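Cell wall surface anchor family protein (Streptococcus agalactiae, PDB 3PHS) serves as a minor pilin of the bacterium's cell-wall-anchored pili and mediates adhesion to lung epithelial cells through an IgG-like domain. Local coordinates at residues L61-L72 / Y101-K110. Residues are numbered along the deposited sequence; the frame is centred on the assembly and turned at random.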
ATOM      1  N   LEU A  61      16.149 -11.237   6.762  1.00 15.03           N
ATOM      2  CA  LEU A  61      15.070 -10.653   5.966  1.00 14.79           C
ATOM      3  C   LEU A  61      14.307  -9.610   6.792  1.00 14.99           C
ATOM      4  O   LEU A  61      14.016  -8.499   6.311  1.00 14.75           O
ATOM      5  CB  LEU A  61      14.141 -11.739   5.402  1.00 14.82           C
ATOM      6  CG  LEU A  61      12.923 -11.250   4.588  1.00 15.40           C
ATOM      7  CD1 LEU A  61      13.319 -10.443   3.343  1.00 16.10           C
ATOM      8  CD2 LEU A  61      12.032 -12.431   4.206  1.00 17.00           C
ATOM      9  N   ALA A  62      14.002  -9.948   8.045  1.00 15.12           N
ATOM     10  CA  ALA A  62      13.316  -8.987   8.922  1.00 15.28           C
ATOM     11  C   ALA A  62      14.163  -7.734   9.134  1.00 15.36           C
ATOM     12  O   ALA A  62      13.632  -6.629   9.184  1.00 14.66           O
ATOM     13  CB  ALA A  62      12.966  -9.641  10.276  1.00 15.60           C
ATOM     14  N   HIS A  63      15.475  -7.909   9.277  1.00 15.42           N
ATOM     15  CA  HIS A  63      16.364  -6.773   9.428  1.00 16.37           C
ATOM     16  C   HIS A  63      16.264  -5.816   8.249  1.00 15.43           C
ATOM     17  O   HIS A  63      16.117  -4.606   8.425  1.00 15.48           O
ATOM     18  CB  HIS A  63      17.822  -7.202   9.603  1.00 17.03           C
ATOM     19  CG  HIS A  63      18.768  -6.044   9.597  1.00 20.78           C
ATOM     20  ND1 HIS A  63      18.774  -5.092  10.595  1.00 23.82           N
ATOM     21  CD2 HIS A  63      19.685  -5.642   8.685  1.00 22.92           C
ATOM     22  CE1 HIS A  63      19.688  -4.175  10.318  1.00 25.14           C
ATOM     23  NE2 HIS A  63      20.257  -4.489   9.167  1.00 23.59           N
ATOM     24  N   TRP A  64      16.353  -6.370   7.049  1.00 14.47           N
ATOM     25  CA  TRP A  64      16.300  -5.577   5.832  1.00 14.36           C
ATOM     26  C   TRP A  64      14.918  -4.970   5.599  1.00 14.49           C
ATOM     27  O   TRP A  64      14.829  -3.831   5.180  1.00 13.71           O
ATOM     28  CB  TRP A  64      16.826  -6.400   4.644  1.00 14.14           C
ATOM     29  CG  TRP A  64      18.325  -6.368   4.688  1.00 13.66           C
ATOM     30  CD1 TRP A  64      19.146  -7.141   5.455  1.00 14.70           C
ATOM     31  CD2 TRP A  64      19.165  -5.428   4.014  1.00 14.26           C
ATOM     32  NE1 TRP A  64      20.466  -6.753   5.283  1.00 14.85           N
ATOM     33  CE2 TRP A  64      20.501  -5.697   4.407  1.00 13.31           C
ATOM     34  CE3 TRP A  64      18.920  -4.388   3.113  1.00 13.60           C
ATOM     35  CZ2 TRP A  64      21.596  -4.972   3.907  1.00 15.13           C
ATOM     36  CZ3 TRP A  64      20.021  -3.661   2.608  1.00 16.01           C
ATOM     37  CH2 TRP A  64      21.337  -3.964   3.006  1.00 14.16           C
ATOM     38  N   ASN A  65      13.862  -5.704   5.955  1.00 14.62           N
ATOM     39  CA  ASN A  65      12.489  -5.194   5.834  1.00 15.75           C
ATOM     40  C   ASN A  65      12.199  -4.022   6.775  1.00 16.38           C
ATOM     41  O   ASN A  65      11.274  -3.241   6.524  1.00 17.06           O
ATOM     42  CB  ASN A  65      11.475  -6.308   6.096  1.00 15.76           C
ATOM     43  CG  ASN A  65      11.266  -7.233   4.891  1.00 17.66           C
ATOM     44  OD1 ASN A  65      11.540  -6.873   3.745  1.00 19.75           O
ATOM     45  ND2 ASN A  65      10.741  -8.429   5.160  1.00 17.87           N
ATOM     46  N   SER A  66      12.993  -3.908   7.843  1.00 17.16           N
ATOM     47  CA  SER A  66      12.831  -2.848   8.865  1.00 17.41           C
ATOM     48  C   SER A  66      13.462  -1.511   8.454  1.00 17.47           C
ATOM     49  O   SER A  66      13.149  -0.470   9.031  1.00 17.42           O
ATOM     50  CB  SER A  66      13.417  -3.309  10.211  1.00 17.77           C
ATOM     51  OG  SER A  66      14.837  -3.188  10.244  1.00 20.08           O
ATOM     52  N   LEU A  67      14.343  -1.547   7.454  1.00 17.00           N
ATOM     53  CA  LEU A  67      15.077  -0.370   6.999  1.00 16.89           C
ATOM     54  C   LEU A  67      14.253   0.526   6.085  1.00 17.13           C
ATOM     55  O   LEU A  67      13.481   0.037   5.252  1.00 16.62           O
ATOM     56  CB  LEU A  67      16.352  -0.782   6.265  1.00 17.13           C
ATOM     57  CG  LEU A  67      17.306  -1.693   7.027  1.00 17.30           C
ATOM     58  CD1 LEU A  67      18.531  -1.976   6.159  1.00 17.82           C
ATOM     59  CD2 LEU A  67      17.703  -1.059   8.367  1.00 19.35           C
ATOM     60  N   THR A  68      14.404   1.845   6.250  1.00 16.91           N
ATOM     61  CA  THR A  68      13.819   2.775   5.294  1.00 17.69           C
ATOM     62  C   THR A  68      14.591   2.707   3.972  1.00 16.94           C
ATOM     63  O   THR A  68      15.729   2.172   3.907  1.00 16.51           O
ATOM     64  CB  THR A  68      13.832   4.261   5.809  1.00 17.68           C
ATOM     65  OG1 THR A  68      15.172   4.764   5.778  1.00 20.03           O
ATOM     66  CG2 THR A  68      13.261   4.375   7.221  1.00 20.10           C
ATOM     67  N   ILE A  69      13.999   3.278   2.924  1.00 16.82           N
ATOM     68  CA  ILE A  69      14.588   3.221   1.601  1.00 17.46           C
ATOM     69  C   ILE A  69      16.003   3.789   1.553  1.00 17.11           C
ATOM     70  O   ILE A  69      16.901   3.199   0.937  1.00 16.96           O
ATOM     71  CB  ILE A  69      13.657   3.821   0.500  1.00 17.75           C
ATOM     72  CG1 ILE A  69      14.211   3.503  -0.892  1.00 19.85           C
ATOM     73  CG2 ILE A  69      13.456   5.339   0.687  1.00 18.58           C
ATOM     74  CD1 ILE A  69      13.115   3.413  -1.980  1.00 21.19           C
ATOM     75  N   THR A  70      16.226   4.914   2.225  1.00 16.90           N
ATOM     76  CA  THR A  70      17.578   5.496   2.231  1.00 17.03           C
ATOM     77  C   THR A  70      18.537   4.694   3.081  1.00 17.25           C
ATOM     78  O   THR A  70      19.727   4.650   2.771  1.00 18.47           O
ATOM     79  CB  THR A  70      17.589   7.002   2.649  1.00 16.46           C
ATOM     80  OG1 THR A  70      17.063   7.145   3.978  1.00 16.82           O
ATOM     81  CG2 THR A  70      16.773   7.843   1.641  1.00 16.65           C
ATOM     82  N   GLU A  71      18.031   4.024   4.116  1.00 16.88           N
ATOM     83  CA  GLU A  71      18.869   3.164   4.970  1.00 17.56           C
ATOM     84  C   GLU A  71      19.425   1.941   4.217  1.00 17.28           C
ATOM     85  O   GLU A  71      20.529   1.458   4.521  1.00 16.77           O
ATOM     86  CB  GLU A  71      18.106   2.710   6.225  1.00 18.57           C
ATOM     87  CG  GLU A  71      17.750   3.877   7.154  1.00 20.74           C
ATOM     88  CD  GLU A  71      17.042   3.467   8.435  1.00 24.46           C
ATOM     89  OE1 GLU A  71      16.185   2.540   8.442  1.00 21.60           O
ATOM     90  OE2 GLU A  71      17.352   4.110   9.457  1.00 28.33           O
ATOM     91  N   LEU A  72      18.651   1.461   3.246  1.00 16.07           N
ATOM     92  CA  LEU A  72      19.044   0.324   2.406  1.00 16.24           C
ATOM     93  C   LEU A  72      20.375   0.660   1.751  1.00 16.63           C
ATOM     94  O   LEU A  72      21.316  -0.134   1.787  1.00 16.74           O
ATOM     95  CB  LEU A  72      17.976   0.042   1.339  1.00 15.54           C
ATOM     96  CG  LEU A  72      16.583  -0.419   1.816  1.00 16.43           C
ATOM     97  CD1 LEU A  72      15.623  -0.522   0.620  1.00 13.94           C
ATOM     98  CD2 LEU A  72      16.634  -1.759   2.561  1.00 13.88           C
ATOM     99  N   TYR A 101      19.209  -8.147  -1.240  1.00 10.76           N
ATOM    100  CA  TYR A 101      17.860  -7.844  -0.820  1.00 11.44           C
ATOM    101  C   TYR A 101      17.203  -7.093  -1.956  1.00 11.15           C
ATOM    102  O   TYR A 101      17.699  -6.046  -2.374  1.00 11.91           O
ATOM    103  CB  TYR A 101      17.899  -6.964   0.421  1.00 10.79           C
ATOM    104  CG  TYR A 101      16.555  -6.479   0.915  1.00 11.41           C
ATOM    105  CD1 TYR A 101      15.679  -7.344   1.583  1.00 12.32           C
ATOM    106  CD2 TYR A 101      16.173  -5.146   0.740  1.00 11.06           C
ATOM    107  CE1 TYR A 101      14.451  -6.881   2.056  1.00 11.42           C
ATOM    108  CE2 TYR A 101      14.942  -4.676   1.209  1.00 11.69           C
ATOM    109  CZ  TYR A 101      14.102  -5.555   1.869  1.00 10.88           C
ATOM    110  OH  TYR A 101      12.900  -5.090   2.342  1.00 12.73           O
ATOM    111  N   GLY A 102      16.071  -7.612  -2.418  1.00 10.76           N
ATOM    112  CA  GLY A 102      15.330  -7.030  -3.530  1.00 10.66           C
ATOM    113  C   GLY A 102      13.945  -6.565  -3.116  1.00 11.36           C
ATOM    114  O   GLY A 102      13.295  -7.197  -2.297  1.00 11.51           O
ATOM    115  N   LEU A 103      13.503  -5.453  -3.695  1.00 10.84           N
ATOM    116  CA  LEU A 103      12.158  -4.935  -3.430  1.00 11.64           C
ATOM    117  C   LEU A 103      11.684  -4.165  -4.642  1.00 10.65           C
ATOM    118  O   LEU A 103      12.497  -3.744  -5.461  1.00 10.83           O
ATOM    119  CB  LEU A 103      12.161  -4.013  -2.198  1.00 11.93           C
ATOM    120  CG  LEU A 103      12.654  -2.571  -2.337  1.00 13.53           C
ATOM    121  CD1 LEU A 103      12.338  -1.787  -1.082  1.00 15.58           C
ATOM    122  CD2 LEU A 103      14.146  -2.547  -2.590  1.00 14.69           C
ATOM    123  N   ALA A 104      10.374  -3.996  -4.771  1.00 10.61           N
ATOM    124  CA  ALA A 104       9.844  -3.069  -5.759  1.00 10.97           C
ATOM    125  C   ALA A 104       9.669  -1.702  -5.111  1.00 11.67           C
ATOM    126  O   ALA A 104       9.253  -1.593  -3.940  1.00 12.36           O
ATOM    127  CB  ALA A 104       8.505  -3.560  -6.310  1.00 10.70           C
ATOM    128  N   VAL A 105       9.962  -0.671  -5.888  1.00 12.27           N
ATOM    129  CA  VAL A 105       9.853   0.729  -5.438  1.00 13.81           C
ATOM    130  C   VAL A 105       8.779   1.473  -6.235  1.00 14.38           C
ATOM    131  O   VAL A 105       8.657   1.317  -7.456  1.00 14.97           O
ATOM    132  CB  VAL A 105      11.218   1.472  -5.560  1.00 14.47           C
ATOM    133  CG1 VAL A 105      11.095   2.957  -5.148  1.00 15.45           C
ATOM    134  CG2 VAL A 105      12.266   0.791  -4.706  1.00 14.54           C
ATOM    135  N   LYS A 106       7.997   2.288  -5.537  1.00 14.88           N
ATOM    136  CA  LYS A 106       7.004   3.132  -6.204  1.00 15.83           C
ATOM    137  C   LYS A 106       6.828   4.411  -5.399  1.00 16.56           C
ATOM    138  O   LYS A 106       6.733   4.363  -4.174  1.00 16.18           O
ATOM    139  CB  LYS A 106       5.668   2.411  -6.285  1.00 16.86           C
ATOM    140  CG  LYS A 106       4.618   3.195  -7.067  1.00 18.91           C
ATOM    141  CD  LYS A 106       3.267   2.728  -6.623  1.00 25.04           C
ATOM    142  CE  LYS A 106       2.254   3.002  -7.700  1.00 28.91           C
ATOM    143  NZ  LYS A 106       0.929   2.442  -7.294  1.00 33.20           N
ATOM    144  N   ALA A 107       6.809   5.539  -6.103  1.00 17.88           N
ATOM    145  CA  ALA A 107       6.684   6.851  -5.472  1.00 19.47           C
ATOM    146  C   ALA A 107       7.729   7.019  -4.366  1.00 20.05           C
ATOM    147  O   ALA A 107       7.393   7.398  -3.225  1.00 20.34           O
ATOM    148  CB  ALA A 107       5.270   7.021  -4.901  1.00 20.22           C
ATOM    149  N   GLY A 108       8.978   6.681  -4.694  1.00 19.47           N
ATOM    150  CA  GLY A 108      10.121   6.871  -3.790  1.00 18.73           C
ATOM    151  C   GLY A 108      10.164   6.053  -2.516  1.00 18.22           C
ATOM    152  O   GLY A 108      10.949   6.352  -1.619  1.00 18.35           O
ATOM    153  N   GLU A 109       9.329   5.015  -2.431  1.00 17.38           N
ATOM    154  CA  GLU A 109       9.236   4.157  -1.252  1.00 17.54           C
ATOM    155  C   GLU A 109       9.001   2.734  -1.673  1.00 16.37           C
ATOM    156  O   GLU A 109       8.674   2.482  -2.840  1.00 15.67           O
ATOM    157  CB  GLU A 109       8.062   4.587  -0.362  1.00 18.50           C
ATOM    158  CG  GLU A 109       8.443   5.570   0.730  1.00 23.58           C
ATOM    159  CD  GLU A 109       7.242   6.051   1.544  1.00 29.63           C
ATOM    160  OE1 GLU A 109       6.111   6.156   0.997  1.00 29.33           O
ATOM    161  OE2 GLU A 109       7.443   6.331   2.743  1.00 33.26           O
ATOM    162  N   LYS A 110       9.156   1.806  -0.729  1.00 15.45           N
ATOM    163  CA  LYS A 110       8.847   0.409  -0.988  1.00 15.36           C
ATOM    164  C   LYS A 110       7.396   0.280  -1.413  1.00 15.13           C
ATOM    165  O   LYS A 110       6.508   0.878  -0.807  1.00 15.19           O
ATOM    166  CB  LYS A 110       9.085  -0.481   0.236  1.00 16.18           C
ATOM    167  CG  LYS A 110       8.706  -1.941  -0.019  1.00 18.15           C
ATOM    168  CD  LYS A 110       9.022  -2.827   1.175  1.00 22.92           C
ATOM    169  CE  LYS A 110       8.741  -4.291   0.867  1.00 27.18           C
ATOM    170  NZ  LYS A 110       7.278  -4.684   0.881  1.00 29.28           N
TER
HETATM  171  O   HOH W   1      12.861  -2.369   3.401  1.00 19.10           O
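Trp-64 and Leu-72 pack against the ring of Tyr-101, which carries much of the contact. Trp-64 CB sits over one face of this ring, a CH-pi contact 3.6 Å from the centroid and 20° off the ring normal. The indole runs past the phenol in the opposite direction. Leu-61 CD1 meets the ring edge near Tyr-101 CE1, and Leu-72 CD2 approaches Tyr-101 CE2 obliquely at 3.6 Å. With CG anti to the backbone N (chi1 176°), the phenol reaches from strand 101-106 to Asn-65, where Tyr-101 OH donates to Asn-65 OD1 at 2.6 Å, in the carbonyl plane and on a lone pair. A water 2.9 Å from Tyr-101 OH also hydrogen-bonds the carbonyl oxygens of Trp-64 and Leu-67, bridging all three. Farther along the strand, Leu-72 CD1 and Leu-103 CD1 meet tip to tip at 3.9 Å, as do Ile-69 CD1 and Val-105 CG1 at 3.8 Å; Ile-69 CG2 also rests on Gly-108 O in the type I' turn 106-109. A capping box starts the second helix: Thr-68 N donates to Glu-71 OE1, while the return bond from Glu-71 N to Thr-68 OG1 is weak. Trp-64 touches Leu-52 and Leu-72 touches Tyr-50, both on the adjoining strand 46-52, so the two short helices pack on one antiparallel sheet of the Ig-like fold. The phenol hydroxyl, through Asn-65 and the bridging water, ties the first helix and the residues after it to the strand.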